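Probable transcriptional regulator (Pseudomonas aeruginosa, PDB 2FBI) probably binds DNA as a homodimeric winged helix-turn-helix regulator of the MarR family and so controls transcription. Local coordinates at residues E112-Y115 with Q116-Q119; G33-E36 with Q37-R40; E50-S53 with Y54-A57. All coordinates share one frame; numbering follows the deposited sequence. Where two conformers were deposited one is given.

Contact 1 (E112-Y115 with Q116-Q119); sequences EKNY and QRIQ
Residues E112 to Q119 make two turns of the long helix 98-122, in which the amides of Q116, R117, I118 and Q119 each donate to the carbonyl four residues back, the tightest pairs being Q116 N to E112 O and Q119 N to Y115 O, both 2.8 Å. On one flank N114 and R117 run side by side, and NH1 of R117 reaches OD1 of N114 at 3.1 Å, near the guanidinium plane; the bond is weak, bent to 133° at the hydrogen. With CG of R117 anti to its carbonyl carbon (chi1 -65°) and the chain straight to NE, the guanidinium is laid back along the preceding turn, where NH1 also lies 3.8 Å from CB of K113. The ND2 end of N114 is held by S28. E112 and Q116 meet with carboxylate and amide planes 78° apart; OE2 of E112 comes 3.2 Å from NE2 of Q116, but at an angle too poor for a hydrogen bond. CD2 of Y115 lies 4.5 Å from CD1 of I118; the Y115 ring meets F25, and its OH bonds to L10 N of the second subunit. Such i to i+3 and i+4 pairs are typical of an alpha-helix, here one whose Y115 and I118 reach the second subunit of a MarR-type dimer.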
ATOM      1  N   GLU A 112     -13.826   2.582  15.366  1.00 39.55           N
ATOM      2  CA  GLU A 112     -13.230   2.603  16.718  1.00 40.23           C
ATOM      3  C   GLU A 112     -13.174   1.178  17.336  1.00 39.59           C
ATOM      4  O   GLU A 112     -12.124   0.760  17.846  1.00 39.65           O
ATOM      5  CB  GLU A 112     -13.970   3.625  17.595  1.00 40.49           C
ATOM      6  CG  GLU A 112     -13.600   3.690  19.118  1.00 44.21           C
ATOM      7  CD  GLU A 112     -12.119   3.958  19.397  1.00 51.68           C
ATOM      8  OE1 GLU A 112     -11.577   4.902  18.779  1.00 55.20           O
ATOM      9  OE2 GLU A 112     -11.501   3.216  20.226  1.00 55.47           O
ATOM     10  N   LYS A 113     -14.263   0.420  17.218  1.00 39.23           N
ATOM     11  CA  LYS A 113     -14.299  -0.974  17.707  1.00 39.41           C
ATOM     12  C   LYS A 113     -13.262  -1.847  17.013  1.00 38.89           C
ATOM     13  O   LYS A 113     -12.624  -2.713  17.653  1.00 38.26           O
ATOM     14  CB  LYS A 113     -15.662  -1.616  17.473  1.00 40.64           C
ATOM     15  CG  LYS A 113     -16.847  -0.795  17.910  1.00 43.72           C
ATOM     16  CD  LYS A 113     -17.558  -1.420  19.088  1.00 49.61           C
ATOM     17  CE  LYS A 113     -18.714  -0.508  19.593  1.00 52.98           C
ATOM     18  NZ  LYS A 113     -19.814  -0.357  18.587  1.00 52.23           N
ATOM     19  N   ASN A 114     -13.075  -1.620  15.705  1.00 37.41           N
ATOM     20  CA  ASN A 114     -12.058  -2.367  15.002  1.00 36.73           C
ATOM     21  C   ASN A 114     -10.661  -2.012  15.426  1.00 36.03           C
ATOM     22  O   ASN A 114      -9.784  -2.884  15.458  1.00 35.99           O
ATOM     23  CB  ASN A 114     -12.256  -2.251  13.501  1.00 37.02           C
ATOM     24  CG  ASN A 114     -13.573  -2.854  13.069  1.00 39.04           C
ATOM     25  OD1 ASN A 114     -13.923  -3.945  13.506  1.00 36.99           O
ATOM     26  ND2 ASN A 114     -14.320  -2.137  12.240  1.00 38.80           N
ATOM     27  N   TYR A 115     -10.449  -0.747  15.801  1.00 35.44           N
ATOM     28  CA  TYR A 115      -9.165  -0.348  16.401  1.00 34.75           C
ATOM     29  C   TYR A 115      -8.960  -0.913  17.815  1.00 34.98           C
ATOM     30  O   TYR A 115      -7.855  -1.271  18.169  1.00 35.01           O
ATOM     31  CB  TYR A 115      -8.980   1.197  16.422  1.00 34.95           C
ATOM     32  CG  TYR A 115      -8.342   1.693  15.162  1.00 34.10           C
ATOM     33  CD1 TYR A 115      -9.070   2.453  14.256  1.00 31.57           C
ATOM     34  CD2 TYR A 115      -7.010   1.319  14.830  1.00 33.85           C
ATOM     35  CE1 TYR A 115      -8.475   2.905  13.058  1.00 33.75           C
ATOM     36  CE2 TYR A 115      -6.429   1.745  13.645  1.00 35.28           C
ATOM     37  CZ  TYR A 115      -7.165   2.543  12.763  1.00 33.16           C
ATOM     38  OH  TYR A 115      -6.605   2.950  11.577  1.00 34.32           O
ATOM     39  N   GLN A 116     -10.017  -0.974  18.610  1.00 36.67           N
ATOM     40  CA  GLN A 116      -9.973  -1.675  19.910  1.00 39.96           C
ATOM     41  C   GLN A 116      -9.575  -3.157  19.772  1.00 39.23           C
ATOM     42  O   GLN A 116      -8.756  -3.651  20.539  1.00 40.46           O
ATOM     43  CB  GLN A 116     -11.296  -1.500  20.680  1.00 39.05           C
ATOM     44  CG  GLN A 116     -11.455  -0.052  21.190  1.00 43.73           C
ATOM     45  CD  GLN A 116     -12.910   0.373  21.562  1.00 45.11           C
ATOM     46  OE1 GLN A 116     -13.921  -0.228  21.116  1.00 50.76           O
ATOM     47  NE2 GLN A 116     -13.004   1.443  22.372  1.00 49.61           N
ATOM     48  N   ARG A 117     -10.106  -3.839  18.760  1.00 38.70           N
ATOM     49  CA  ARG A 117      -9.695  -5.223  18.462  1.00 37.95           C
ATOM     50  C   ARG A 117      -8.224  -5.311  18.096  1.00 37.73           C
ATOM     51  O   ARG A 117      -7.529  -6.250  18.514  1.00 37.42           O
ATOM     52  CB  ARG A 117     -10.562  -5.806  17.360  1.00 36.71           C
ATOM     53  CG  ARG A 117     -12.030  -5.967  17.744  1.00 39.10           C
ATOM     54  CD  ARG A 117     -12.865  -6.639  16.618  1.00 39.62           C
ATOM     55  NE  ARG A 117     -14.238  -6.917  17.106  1.00 51.89           N
ATOM     56  CZ  ARG A 117     -15.358  -6.217  16.828  1.00 55.43           C
ATOM     57  NH1 ARG A 117     -15.344  -5.140  16.027  1.00 57.42           N
ATOM     58  NH2 ARG A 117     -16.524  -6.598  17.355  1.00 57.18           N
ATOM     59  N   ILE A 118      -7.727  -4.326  17.319  1.00 37.18           N
ATOM     60  CA  ILE A 118      -6.309  -4.305  16.932  1.00 36.53           C
ATOM     61  C   ILE A 118      -5.417  -4.051  18.148  1.00 37.67           C
ATOM     62  O   ILE A 118      -4.379  -4.699  18.342  1.00 37.45           O
ATOM     63  CB  ILE A 118      -6.023  -3.269  15.781  1.00 37.18           C
ATOM     64  CG1 ILE A 118      -6.663  -3.764  14.458  1.00 34.48           C
ATOM     65  CG2 ILE A 118      -4.509  -2.985  15.668  1.00 34.65           C
ATOM     66  CD1 ILE A 118      -6.526  -2.844  13.215  1.00 35.76           C
ATOM     67  N   GLN A 119      -5.848  -3.121  18.988  1.00 39.87           N
ATOM     68  CA  GLN A 119      -5.079  -2.711  20.164  1.00 42.11           C
ATOM     69  C   GLN A 119      -4.938  -3.908  21.129  1.00 42.02           C
ATOM     70  O   GLN A 119      -3.836  -4.213  21.579  1.00 42.98           O
ATOM     71  CB  GLN A 119      -5.816  -1.567  20.823  1.00 42.93           C
ATOM     72  CG  GLN A 119      -4.949  -0.567  21.544  1.00 49.15           C
ATOM     73  CD  GLN A 119      -5.822   0.422  22.282  1.00 56.07           C
ATOM     74  OE1 GLN A 119      -6.594   1.180  21.655  1.00 57.88           O
ATOM     75  NE2 GLN A 119      -5.769   0.379  23.626  1.00 56.95           N
TER

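Contact 2 (G33-E36 with Q37-R40); sequences GLTE and QQWR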
ATOM      1  N   GLY A  33     -20.944  -0.506   2.313  1.00 45.28           N
ATOM      2  CA  GLY A  33     -20.806  -0.202   0.901  1.00 45.93           C
ATOM      3  C   GLY A  33     -19.856   0.957   0.611  1.00 45.49           C
ATOM      4  O   GLY A  33     -20.271   1.969  -0.016  1.00 45.09           O
ATOM      5  N   LEU A  34     -18.612   0.818   1.121  1.00 43.81           N
ATOM      6  CA  LEU A  34     -17.484   1.566   0.588  1.00 41.42           C
ATOM      7  C   LEU A  34     -16.191   0.838   0.364  1.00 39.63           C
ATOM      8  O   LEU A  34     -15.859  -0.156   1.051  1.00 38.99           O
ATOM      9  CB  LEU A  34     -17.271   2.958   1.186  1.00 42.12           C
ATOM     10  CG  LEU A  34     -17.518   3.741   2.442  1.00 43.86           C
ATOM     11  CD1 LEU A  34     -18.251   5.017   1.969  1.00 45.65           C
ATOM     12  CD2 LEU A  34     -18.316   3.027   3.479  1.00 49.75           C
ATOM     13  N   THR A  35     -15.471   1.358  -0.640  1.00 36.30           N
ATOM     14  CA  THR A  35     -14.159   0.893  -0.950  1.00 33.74           C
ATOM     15  C   THR A  35     -13.221   1.593  -0.002  1.00 31.51           C
ATOM     16  O   THR A  35     -13.499   2.674   0.453  1.00 31.87           O
ATOM     17  CB  THR A  35     -13.765   1.195  -2.446  1.00 34.74           C
ATOM     18  OG1 THR A  35     -13.658   2.622  -2.666  1.00 31.64           O
ATOM     19  CG2 THR A  35     -14.838   0.661  -3.405  1.00 34.21           C
ATOM     20  N   GLU A  36     -12.104   0.959   0.287  1.00 31.31           N
ATOM     21  CA  GLU A  36     -11.070   1.557   1.062  1.00 31.84           C
ATOM     22  C   GLU A  36     -10.488   2.895   0.473  1.00 30.94           C
ATOM     23  O   GLU A  36     -10.057   3.776   1.250  1.00 30.28           O
ATOM     24  CB  GLU A  36     -10.015   0.514   1.366  1.00 33.01           C
ATOM     25  CG  GLU A  36      -9.343  -0.059   0.149  1.00 36.33           C
ATOM     26  CD  GLU A  36      -9.005  -1.529   0.367  1.00 41.88           C
ATOM     27  OE1 GLU A  36      -9.966  -2.323   0.574  1.00 43.19           O
ATOM     28  OE2 GLU A  36      -7.800  -1.887   0.387  1.00 44.39           O
ATOM     29  N   GLN A  37     -10.554   3.033  -0.848  0.50 30.12           N
ATOM     30  CA  GLN A  37      -9.973   4.147  -1.557  0.50 28.70           C
ATOM     31  C   GLN A  37     -10.896   5.347  -1.357  0.50 28.61           C
ATOM     32  O   GLN A  37     -10.432   6.478  -1.136  0.50 28.36           O
ATOM     33  CB  GLN A  37      -9.825   3.779  -3.041  0.50 28.92           C
ATOM     34  CG  GLN A  37      -8.833   2.574  -3.334  0.50 29.52           C
ATOM     35  CD  GLN A  37      -9.390   1.116  -3.191  0.50 29.16           C
ATOM     36  OE1 GLN A  37     -10.599   0.826  -3.249  0.50 27.95           O
ATOM     37  NE2 GLN A  37      -8.463   0.195  -3.039  0.50 31.42           N
ATOM     38  N   GLN A  38     -12.203   5.099  -1.435  1.00 27.31           N
ATOM     39  CA  GLN A  38     -13.202   6.053  -0.998  1.00 27.54           C
ATOM     40  C   GLN A  38     -13.021   6.489   0.457  1.00 25.64           C
ATOM     41  O   GLN A  38     -13.105   7.652   0.737  1.00 25.62           O
ATOM     42  CB  GLN A  38     -14.616   5.456  -1.145  1.00 27.56           C
ATOM     43  CG  GLN A  38     -15.115   5.437  -2.600  1.00 29.53           C
ATOM     44  CD  GLN A  38     -16.366   4.588  -2.732  1.00 36.67           C
ATOM     45  OE1 GLN A  38     -16.639   3.748  -1.876  1.00 39.80           O
ATOM     46  NE2 GLN A  38     -17.152   4.832  -3.768  1.00 37.97           N
ATOM     47  N   TRP A  39     -12.835   5.520   1.359  1.00 26.15           N
ATOM     48  CA  TRP A  39     -12.747   5.746   2.790  1.00 25.81           C
ATOM     49  C   TRP A  39     -11.457   6.594   3.106  1.00 26.00           C
ATOM     50  O   TRP A  39     -11.504   7.475   3.957  1.00 23.30           O
ATOM     51  CB  TRP A  39     -12.720   4.417   3.557  1.00 26.71           C
ATOM     52  CG  TRP A  39     -12.686   4.636   5.094  1.00 28.99           C
ATOM     53  CD1 TRP A  39     -11.697   4.264   5.976  1.00 29.89           C
ATOM     54  CD2 TRP A  39     -13.656   5.379   5.868  1.00 29.24           C
ATOM     55  NE1 TRP A  39     -12.026   4.705   7.261  1.00 30.49           N
ATOM     56  CE2 TRP A  39     -13.213   5.388   7.213  1.00 30.33           C
ATOM     57  CE3 TRP A  39     -14.862   6.028   5.541  1.00 30.42           C
ATOM     58  CZ2 TRP A  39     -13.955   5.995   8.253  1.00 30.42           C
ATOM     59  CZ3 TRP A  39     -15.587   6.665   6.558  1.00 32.28           C
ATOM     60  CH2 TRP A  39     -15.116   6.658   7.902  1.00 31.77           C
ATOM     61  N   ARG A  40     -10.323   6.299   2.418  1.00 26.10           N
ATOM     62  CA  ARG A  40      -9.097   7.146   2.539  1.00 26.21           C
ATOM     63  C   ARG A  40      -9.331   8.581   2.211  1.00 25.05           C
ATOM     64  O   ARG A  40      -8.839   9.476   2.891  1.00 27.17           O
ATOM     65  CB  ARG A  40      -7.896   6.644   1.694  1.00 25.80           C
ATOM     66  CG  ARG A  40      -7.456   5.273   2.157  1.00 24.51           C
ATOM     67  CD  ARG A  40      -6.011   4.846   1.810  1.00 28.02           C
ATOM     68  NE  ARG A  40      -5.746   4.789   0.382  1.00 30.31           N
ATOM     69  CZ  ARG A  40      -6.002   3.761  -0.424  1.00 36.71           C
ATOM     70  NH1 ARG A  40      -5.654   3.873  -1.705  1.00 36.75           N
ATOM     71  NH2 ARG A  40      -6.625   2.643   0.005  1.00 32.84           N
TER
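E36, T35 and Q38 carry this contact, where the loop after helix 26-32 turns into helix 36-48. T35 is the N-cap, and with Q38 it forms a capping box: OG1 of T35 accepts from Q38 N at 3.1 Å, while the amide T35 N donates to OE1 of Q38 at 2.9 Å, nearly straight at 167°. Chi1 of 66° sets OG1 between the backbone N and the carbonyl carbon of T35, turned to the first turn of the helix. The side chain of Q38, extended beyond CG, crosses that of T35 at about a right angle; its CG packs 3.2 Å from OG1 of T35. T35 N approaches OE1 of Q38 from well out of the plane of that amide, and the same oxygen also touches CB of L34. Behind the cap the regular helical bonds begin, W39 N to T35 O and R40 N to E36 O.

The carboxylate of E36 is taken by two arginines, OE1 by R26 and OE2 by R18, in salt bridges. R40 doubles back along the turn: with chi3 bent to -61°, its NH2 comes 3.8 Å from CG of E36, and its NE and NH1 donate to the carbonyls of A60 and C61.

Two interlocked bonds thus fix the start of the helix, the amides of Q38 and T35 both being satisfied by side chains. The neighbouring carboxylate is probably kept ionised by its two arginines, tying the helix start to helices 10-22 and 26-32.

Contact 3 (E50-S53 with Y54-A57); sequences EMES and YQLA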
ATOM      1  N   GLU A  50     -11.222  21.009   3.264  1.00 25.46           N
ATOM      2  CA  GLU A  50     -11.192  21.141   1.793  1.00 27.90           C
ATOM      3  C   GLU A  50      -9.730  21.019   1.252  1.00 28.28           C
ATOM      4  O   GLU A  50      -8.795  21.420   1.904  1.00 27.41           O
ATOM      5  CB  GLU A  50     -11.829  22.441   1.330  1.00 26.43           C
ATOM      6  CG  GLU A  50     -11.030  23.631   1.768  1.00 29.79           C
ATOM      7  CD  GLU A  50     -11.847  24.901   1.850  1.00 34.54           C
ATOM      8  OE1 GLU A  50     -13.111  24.865   1.908  1.00 34.91           O
ATOM      9  OE2 GLU A  50     -11.200  25.951   1.828  1.00 39.31           O
ATOM     10  N   MET A  51      -9.553  20.400   0.085  1.00 29.88           N
ATOM     11  CA  MET A  51      -8.183  20.069  -0.349  1.00 30.04           C
ATOM     12  C   MET A  51      -8.145  20.147  -1.863  1.00 29.30           C
ATOM     13  O   MET A  51      -9.061  19.724  -2.548  1.00 27.13           O
ATOM     14  CB  MET A  51      -7.785  18.665   0.196  1.00 29.02           C
ATOM     15  CG  MET A  51      -6.413  18.145  -0.228  1.00 32.80           C
ATOM     16  SD  MET A  51      -5.547  17.047   0.906  1.00 33.78           S
ATOM     17  CE  MET A  51      -5.777  17.847   2.503  1.00 30.16           C
ATOM     18  N   GLU A  52      -7.057  20.696  -2.391  1.00 29.95           N
ATOM     19  CA  GLU A  52      -6.835  20.677  -3.837  1.00 28.17           C
ATOM     20  C   GLU A  52      -6.653  19.208  -4.297  1.00 27.65           C
ATOM     21  O   GLU A  52      -6.057  18.373  -3.597  1.00 26.80           O
ATOM     22  CB  GLU A  52      -5.652  21.639  -4.155  1.00 29.02           C
ATOM     23  CG  GLU A  52      -5.299  21.786  -5.619  1.00 27.66           C
ATOM     24  CD  GLU A  52      -4.534  20.579  -6.157  1.00 28.53           C
ATOM     25  OE1 GLU A  52      -3.707  20.037  -5.410  1.00 28.58           O
ATOM     26  OE2 GLU A  52      -4.736  20.204  -7.331  1.00 32.07           O
ATOM     27  N   SER A  53      -7.187  18.885  -5.469  1.00 28.04           N
ATOM     28  CA  SER A  53      -7.393  17.507  -5.866  1.00 29.08           C
ATOM     29  C   SER A  53      -6.140  16.686  -6.130  1.00 29.07           C
ATOM     30  O   SER A  53      -6.169  15.488  -5.864  1.00 29.56           O
ATOM     31  CB  SER A  53      -8.345  17.418  -7.042  1.00 29.18           C
ATOM     32  OG  SER A  53      -7.732  18.014  -8.167  1.00 34.88           O
ATOM     33  N   TYR A  54      -5.045  17.292  -6.599  1.00 29.04           N
ATOM     34  CA  TYR A  54      -3.767  16.527  -6.759  1.00 29.70           C
ATOM     35  C   TYR A  54      -3.115  16.281  -5.419  1.00 28.85           C
ATOM     36  O   TYR A  54      -2.521  15.190  -5.126  1.00 27.50           O
ATOM     37  CB  TYR A  54      -2.783  17.226  -7.752  1.00 30.51           C
ATOM     38  CG  TYR A  54      -3.139  16.994  -9.237  1.00 33.40           C
ATOM     39  CD1 TYR A  54      -4.212  17.632  -9.818  1.00 36.44           C
ATOM     40  CD2 TYR A  54      -2.399  16.119 -10.040  1.00 37.28           C
ATOM     41  CE1 TYR A  54      -4.565  17.417 -11.137  1.00 37.23           C
ATOM     42  CE2 TYR A  54      -2.743  15.900 -11.400  1.00 37.93           C
ATOM     43  CZ  TYR A  54      -3.804  16.568 -11.938  1.00 37.85           C
ATOM     44  OH  TYR A  54      -4.189  16.362 -13.261  1.00 39.51           O
ATOM     45  N   GLN A  55      -3.189  17.305  -4.581  1.00 27.94           N
ATOM     46  CA  GLN A  55      -2.741  17.163  -3.190  1.00 28.93           C
ATOM     47  C   GLN A  55      -3.500  16.017  -2.433  1.00 29.27           C
ATOM     48  O   GLN A  55      -2.896  15.271  -1.637  1.00 29.14           O
ATOM     49  CB  GLN A  55      -2.969  18.494  -2.504  1.00 29.99           C
ATOM     50  CG  GLN A  55      -2.524  18.619  -1.109  1.00 35.61           C
ATOM     51  CD  GLN A  55      -2.367  20.084  -0.699  1.00 42.13           C
ATOM     52  OE1 GLN A  55      -2.227  20.983  -1.539  1.00 47.74           O
ATOM     53  NE2 GLN A  55      -2.360  20.324   0.598  1.00 48.41           N
ATOM     54  N   LEU A  56      -4.812  15.920  -2.663  1.00 28.08           N
ATOM     55  CA  LEU A  56      -5.667  14.907  -2.044  1.00 27.41           C
ATOM     56  C   LEU A  56      -5.225  13.505  -2.506  1.00 29.38           C
ATOM     57  O   LEU A  56      -5.006  12.595  -1.668  1.00 30.37           O
ATOM     58  CB  LEU A  56      -7.147  15.201  -2.427  1.00 27.33           C
ATOM     59  CG  LEU A  56      -8.261  14.205  -2.015  1.00 27.76           C
ATOM     60  CD1 LEU A  56      -8.211  13.990  -0.483  1.00 24.43           C
ATOM     61  CD2 LEU A  56      -9.632  14.657  -2.450  1.00 25.74           C
ATOM     62  N   ALA A  57      -5.063  13.320  -3.825  1.00 29.31           N
ATOM     63  CA  ALA A  57      -4.493  12.071  -4.364  1.00 31.67           C
ATOM     64  C   ALA A  57      -3.152  11.692  -3.748  1.00 33.31           C
ATOM     65  O   ALA A  57      -2.927  10.509  -3.461  1.00 34.33           O
ATOM     66  CB  ALA A  57      -4.403  12.098  -5.919  1.00 30.11           C
TER
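The carboxylate of E52 and the ring of Y54 are nearly coplanar, 11° apart, although the two side chains cross at a slant. OE2 of E52 lies at the edge of the ring, near its plane, 3.6 Å from CD1 of Y54; OG of S53 approaches the same CD1 obliquely at 3.9 Å. Above the plane of the carboxylate sits Y54 N, which gives OE2 of E52 a nearly straight bond of 3.0 Å. The other oxygen, OE1, is met on its syn side by Q55 N at 2.9 Å, again somewhat out of the plane. One carboxylate therefore caps two successive amides of the first turn, with E52 in the N-cap position of helix 53-59. Its CG stands anti to the backbone N (chi1 -178°), and the bend at chi2, -76°, folds the carboxylate back toward the amides of Y54 and Q55. E52 also supplies its carbonyl O, which accepts from L56 N at 2.9 Å, and A57 N follows with a bond to S53 O.

On the apolar side M51 meets L56: CG of M51 packs 3.7 Å from CB of L56, and SD of M51 comes 3.6 Å from CA of L56. CG of Q55 lies against the same thioether. L56 continues inward onto I44 and L45 of helix 36-48, onto M67 and L71 of helix 64-76 and onto V94. Strand 51-52 pairs with strand 91-96, M51 with V94, and leads straight into helix 53-59 of the winged helix-turn-helix region.

A negative group at the N-terminal end of this helix would interact favourably with the helix dipole, and its two oxygens satisfy amides that lack a preceding turn, while methionine and leucine close the hydrophobic side between strand and helix.

Overall arrangement
Each contact joins two consecutive segments, so no loop is closed between them; the three follow in series, and none nests in or crosses another. Contact 2 comes first, at the turn between helices 26-32 and 36-48. Helix 36-48 then leads to strand 51-52, where contact 3 starts helix 53-59; these two centres lie about 16 Å apart. After helix 64-76 and strands 80-85 and 91-96, contact 1 falls late on helix 98-122, about 29 Å between centres from contact 3 and on the opposite side of the chain's centre. Contacts 1 and 2 both touch the second subunit; contact 3 is touched by no other chain of the assembly. Contacts 2 and 3 both lie in the helix-turn-helix region.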